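Local coordinates for protein novel immune-type receptor 11 (Ictalurus punctatus, PDB 2QTE) that probably acts as a cell-surface immune receptor that mediates allogeneic recognition through an extracellular domain resembling an immunoglobulin variable domain, at residues D87-C93 with S105-L109; Y45-Y49 with K75-N79. The protein carries 1 engineered substitution. Residues are numbered along the deposited sequence.

Contact 1: residues D87-C93 with S105-L109; sequences DGGEYFC and SGTRL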
# COMPACT_ATOMS: atom_id res chain seq x y z
N ASP A 87 0.58 -8.32 15.84
CA ASP A 87 0.45 -8.86 14.47
C ASP A 87 -0.73 -8.20 13.76
O ASP A 87 -0.84 -8.22 12.51
CB ASP A 87 0.18 -10.38 14.45
CG ASP A 87 1.37 -11.21 14.90
OD1 ASP A 87 2.54 -10.79 14.82
OD2 ASP A 87 1.10 -12.33 15.38
N GLY A 88 -1.65 -7.65 14.56
CA GLY A 88 -2.87 -7.00 14.00
C GLY A 88 -2.49 -5.96 12.94
O GLY A 88 -1.48 -5.33 13.04
N GLY A 89 -3.29 -5.79 11.89
CA GLY A 89 -3.00 -4.75 10.90
C GLY A 89 -3.49 -5.20 9.55
O GLY A 89 -4.22 -6.17 9.47
N GLU A 90 -3.05 -4.53 8.48
CA GLU A 90 -3.52 -4.95 7.15
C GLU A 90 -2.32 -5.45 6.36
O GLU A 90 -1.22 -4.92 6.50
CB GLU A 90 -4.30 -3.83 6.44
CG GLU A 90 -5.40 -3.20 7.31
CD GLU A 90 -6.30 -2.19 6.63
OE1 GLU A 90 -5.80 -1.26 5.94
OE2 GLU A 90 -7.52 -2.30 6.83
N TYR A 91 -2.56 -6.48 5.55
CA TYR A 91 -1.54 -7.12 4.78
C TYR A 91 -2.08 -7.20 3.37
O TYR A 91 -3.16 -7.78 3.13
CB TYR A 91 -1.24 -8.55 5.30
CG TYR A 91 -0.68 -8.60 6.73
CD1 TYR A 91 -1.52 -8.39 7.85
CD2 TYR A 91 0.66 -8.89 6.95
CE1 TYR A 91 -0.98 -8.43 9.19
CE2 TYR A 91 1.19 -8.98 8.28
CZ TYR A 91 0.37 -8.75 9.37
OH TYR A 91 0.91 -8.83 10.65
N PHE A 92 -1.30 -6.65 2.45
CA PHE A 92 -1.70 -6.52 1.05
C PHE A 92 -0.70 -7.32 0.21
O PHE A 92 0.50 -7.18 0.39
CB PHE A 92 -1.60 -5.04 0.60
CG PHE A 92 -2.20 -4.05 1.54
CD1 PHE A 92 -3.58 -4.11 1.87
CD2 PHE A 92 -1.41 -3.06 2.12
CE1 PHE A 92 -4.16 -3.19 2.72
CE2 PHE A 92 -1.98 -2.11 3.06
CZ PHE A 92 -3.36 -2.16 3.33
N CYS A 93 -1.20 -8.11 -0.72
CA CYS A 93 -0.36 -8.86 -1.62
C CYS A 93 -0.39 -8.12 -2.94
O CYS A 93 -1.43 -7.82 -3.45
CB CYS A 93 -0.91 -10.27 -1.79
SG CYS A 93 0.17 -11.35 -2.67
N SER A 105 -4.98 -8.90 -3.48
CA SER A 105 -5.73 -9.37 -2.31
C SER A 105 -5.18 -8.76 -1.02
O SER A 105 -4.09 -8.16 -1.01
CB SER A 105 -5.78 -10.90 -2.25
OG SER A 105 -4.49 -11.50 -2.30
N GLY A 106 -5.92 -8.87 0.06
CA GLY A 106 -5.37 -8.45 1.35
C GLY A 106 -6.25 -8.89 2.48
O GLY A 106 -7.38 -9.31 2.25
N THR A 107 -5.75 -8.77 3.70
CA THR A 107 -6.48 -9.24 4.86
C THR A 107 -6.28 -8.21 5.92
O THR A 107 -5.19 -7.70 6.11
CB THR A 107 -5.92 -10.60 5.35
OG1 THR A 107 -6.22 -11.60 4.37
CG2 THR A 107 -6.54 -11.03 6.68
N ARG A 108 -7.35 -7.91 6.63
CA ARG A 108 -7.28 -7.10 7.80
C ARG A 108 -7.35 -8.06 8.98
O ARG A 108 -8.39 -8.66 9.22
CB ARG A 108 -8.45 -6.16 7.89
CG ARG A 108 -8.36 -5.29 9.19
CD ARG A 108 -9.10 -3.95 9.02
NE ARG A 108 -10.50 -4.20 8.64
CZ ARG A 108 -11.45 -4.58 9.50
NH1 ARG A 108 -11.20 -4.73 10.78
NH2 ARG A 108 -12.67 -4.78 9.05
N LEU A 109 -6.23 -8.22 9.67
CA LEU A 109 -6.14 -9.13 10.78
C LEU A 109 -6.41 -8.37 12.06
O LEU A 109 -5.76 -7.36 12.36
CB LEU A 109 -4.75 -9.80 10.80
CG LEU A 109 -4.51 -10.92 11.84
CD1 LEU A 109 -5.22 -12.21 11.42
CD2 LEU A 109 -3.01 -11.14 11.98

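Contact 2: residues Y45-Y49 with K75-N79; sequences YFVRY and KFDLN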
# COMPACT_ATOMS: atom_id res chain seq x y z
N TYR A 45 6.98 -2.97 2.67
CA TYR A 45 7.40 -4.29 2.22
C TYR A 45 7.78 -5.19 3.40
O TYR A 45 8.61 -4.81 4.25
CB TYR A 45 8.60 -4.15 1.25
CG TYR A 45 9.57 -5.32 1.22
CD1 TYR A 45 9.22 -6.53 0.66
CD2 TYR A 45 10.86 -5.18 1.72
CE1 TYR A 45 10.13 -7.59 0.64
CE2 TYR A 45 11.76 -6.22 1.69
CZ TYR A 45 11.39 -7.42 1.16
OH TYR A 45 12.31 -8.46 1.14
N PHE A 46 7.16 -6.37 3.43
CA PHE A 46 7.24 -7.29 4.56
C PHE A 46 8.00 -8.52 4.20
O PHE A 46 8.91 -8.94 4.92
CB PHE A 46 5.81 -7.64 5.04
CG PHE A 46 5.78 -8.49 6.26
CD1 PHE A 46 6.53 -8.16 7.36
CD2 PHE A 46 4.97 -9.62 6.31
CE1 PHE A 46 6.51 -8.97 8.51
CE2 PHE A 46 4.93 -10.43 7.45
CZ PHE A 46 5.68 -10.08 8.55
N VAL A 47 7.60 -9.15 3.09
CA VAL A 47 8.21 -10.41 2.64
C VAL A 47 7.98 -10.53 1.14
O VAL A 47 6.91 -10.25 0.68
CB VAL A 47 7.67 -11.67 3.42
CG1 VAL A 47 6.16 -11.77 3.38
CG2 VAL A 47 8.27 -12.94 2.91
N ARG A 48 9.01 -10.91 0.38
CA ARG A 48 8.91 -11.00 -1.06
C ARG A 48 9.09 -12.42 -1.57
O ARG A 48 9.69 -13.27 -0.91
CB ARG A 48 9.87 -10.04 -1.79
CG ARG A 48 11.33 -10.29 -1.53
CD ARG A 48 12.16 -9.07 -1.98
NE ARG A 48 13.55 -9.15 -1.51
CZ ARG A 48 14.56 -9.65 -2.21
NH1 ARG A 48 15.78 -9.68 -1.67
NH2 ARG A 48 14.36 -10.13 -3.43
N TYR A 49 8.56 -12.68 -2.75
CA TYR A 49 8.89 -13.91 -3.45
C TYR A 49 10.39 -13.92 -3.74
O TYR A 49 11.01 -12.87 -3.97
CB TYR A 49 8.07 -14.01 -4.73
CG TYR A 49 8.43 -15.22 -5.53
CD1 TYR A 49 9.57 -15.22 -6.34
CD2 TYR A 49 7.65 -16.38 -5.45
CE1 TYR A 49 9.93 -16.35 -7.06
CE2 TYR A 49 7.98 -17.51 -6.18
CZ TYR A 49 9.13 -17.48 -6.99
OH TYR A 49 9.47 -18.60 -7.71
N LYS A 75 0.16 -20.76 -4.80
CA LYS A 75 -0.01 -20.08 -3.51
C LYS A 75 1.12 -19.15 -3.17
O LYS A 75 2.28 -19.44 -3.44
CB LYS A 75 -0.11 -21.12 -2.39
CG LYS A 75 -1.34 -21.99 -2.44
CD LYS A 75 -1.37 -22.97 -1.29
CE LYS A 75 -2.55 -23.89 -1.40
NZ LYS A 75 -2.97 -24.43 -0.08
N PHE A 76 0.79 -18.04 -2.54
CA PHE A 76 1.82 -17.22 -1.97
C PHE A 76 1.25 -16.79 -0.63
O PHE A 76 0.97 -15.60 -0.39
CB PHE A 76 2.09 -16.07 -2.93
CG PHE A 76 3.25 -15.20 -2.55
CD1 PHE A 76 4.54 -15.71 -2.53
CD2 PHE A 76 3.06 -13.85 -2.25
CE1 PHE A 76 5.62 -14.92 -2.18
CE2 PHE A 76 4.15 -13.06 -1.90
CZ PHE A 76 5.42 -13.58 -1.87
N ASP A 77 1.00 -17.77 0.23
CA ASP A 77 0.22 -17.50 1.47
C ASP A 77 1.12 -17.26 2.67
O ASP A 77 2.09 -17.96 2.86
CB ASP A 77 -0.72 -18.64 1.78
CG ASP A 77 -1.61 -19.02 0.59
OD1 ASP A 77 -1.78 -18.21 -0.35
OD2 ASP A 77 -2.18 -20.13 0.64
N LEU A 78 0.72 -16.32 3.52
CA LEU A 78 1.51 -15.94 4.67
C LEU A 78 0.92 -16.65 5.93
O LEU A 78 -0.27 -16.57 6.15
CB LEU A 78 1.41 -14.41 4.77
CG LEU A 78 2.17 -13.61 5.83
CD1 LEU A 78 3.66 -13.85 5.74
CD2 LEU A 78 1.82 -12.13 5.63
N ASN A 79 1.73 -17.35 6.72
CA ASN A 79 1.24 -17.99 7.94
C ASN A 79 1.85 -17.33 9.18
O ASN A 79 2.95 -16.80 9.12
CB ASN A 79 1.65 -19.44 7.99
CG ASN A 79 1.48 -20.14 6.66
OD1 ASN A 79 0.37 -20.20 6.17
ND2 ASN A 79 2.57 -20.66 6.10

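Contact 1: residues D87-C93 with S105-L109
The ring of Y91 lies along the inner face of two antiparallel strands and meets L109, with Y91 CE1 4.3 Å from L109 CB, while Y91 OH donates a 2.6 Å hydrogen bond to D87 O. This is the tyrosine corner of the immunoglobulin fold, here at the start of strand F of a V-set domain, with 105-109 on strand G. D87 is itself anchored by R66, through a salt bridge, and by the backbone of R84. The two strands run at 169° and their axes come within 4.7 Å. G89 and L109 exchange a pair of hydrogen bonds (L109 N to G89 O 2.9 Å, G89 N to L109 O 3.0 Å), and Y91 and T107 do the same. The non-hydrogen-bonded pair E90-R108 lies between these two, and F92-G106 between Y91-T107 and C93-S105. Glycine suits position 106, since a CB there would sit only 2.8 Å from Y91 O. Side chains of Y91, C93 and L109 turn to the core. E90, F92 and R108 occupy the other face, where a long salt bridge (E90 OE2 to R108 NE, 4.0 Å) links two of them, E90 hydrogen-bonds Q37 of the second subunit, and F92 packs on P43 of that subunit. At the far end, C93, disulfide-bonded to C21, closes the pairing through C93 N to S105 O at 2.9 Å.

Contact 2: residues Y45-Y49 with K75-N79
Y45, at the start of the strand, keeps clear of 75-79: its ring packs beside Y35 and against I100 of the second subunit. The next two residues form a classic beta bulge opposite W34, and F46 has the backbone angles of -112/-52° that go with it. The bulge lets two consecutive side chains, F46 and V47, both point toward 75-79. L78 receives both of them: F46 CE2 lies 4.0 Å from L78 CD2, the methyl approaching the edge of the ring, and V47 CG1 lies 4.0 Å from L78 CD1. F46 also sits edge-to-face with F58, F62 and F67, so its ring belongs to an aromatic cluster. The CA-CB bond of R48 is directed away from 75-79, and its side chain packs on I99 of the second subunit, yet its backbone still borders F76, with R48 C 3.9 Å from F76 CZ. At Y49 the strand draws closest. Y49 N comes within 3.4 Å of F76 CZ, and Y49 CB within 3.7 Å of F76 CE1, before the tyrosine ring leads away. On its other neighbours F76 reaches M69 and V71, and its ring meets that of W34 with the two planes about 10° apart; W34 NE1 in turn donates a hydrogen bond to F76 O. The strand axes are 9.5 Å apart and cross at 149°, too far for backbone pairing, so apolar side chains fill the gap. Such facing of strands C' and E, each from its own sheet, around the core tryptophan is typical of the V-set immunoglobulin beta-sandwich.

In the fold
Along the chain the two contacts come one after the other, contact 2 being complete before D87 is reached, with strand 76-80 followed directly by strand 89-97, and their centres lie 11 Å apart. Contact 1 pairs neighbours within the larger sheet, whereas contact 2 spans the sandwich from that sheet, at strand 44-49, to the three-stranded one. They meet in the core: Y91 CD2 is 3.7 Å from L78 CD2, Y91 CE2 is 4.1 Å from F46 CE2, and C93 SG is 3.8 Å from F76 CD2. Strands 89-97, 100-110 and 44-49 also present residues to the second subunit, an arrangement consistent with pairing of V domains through this sheet.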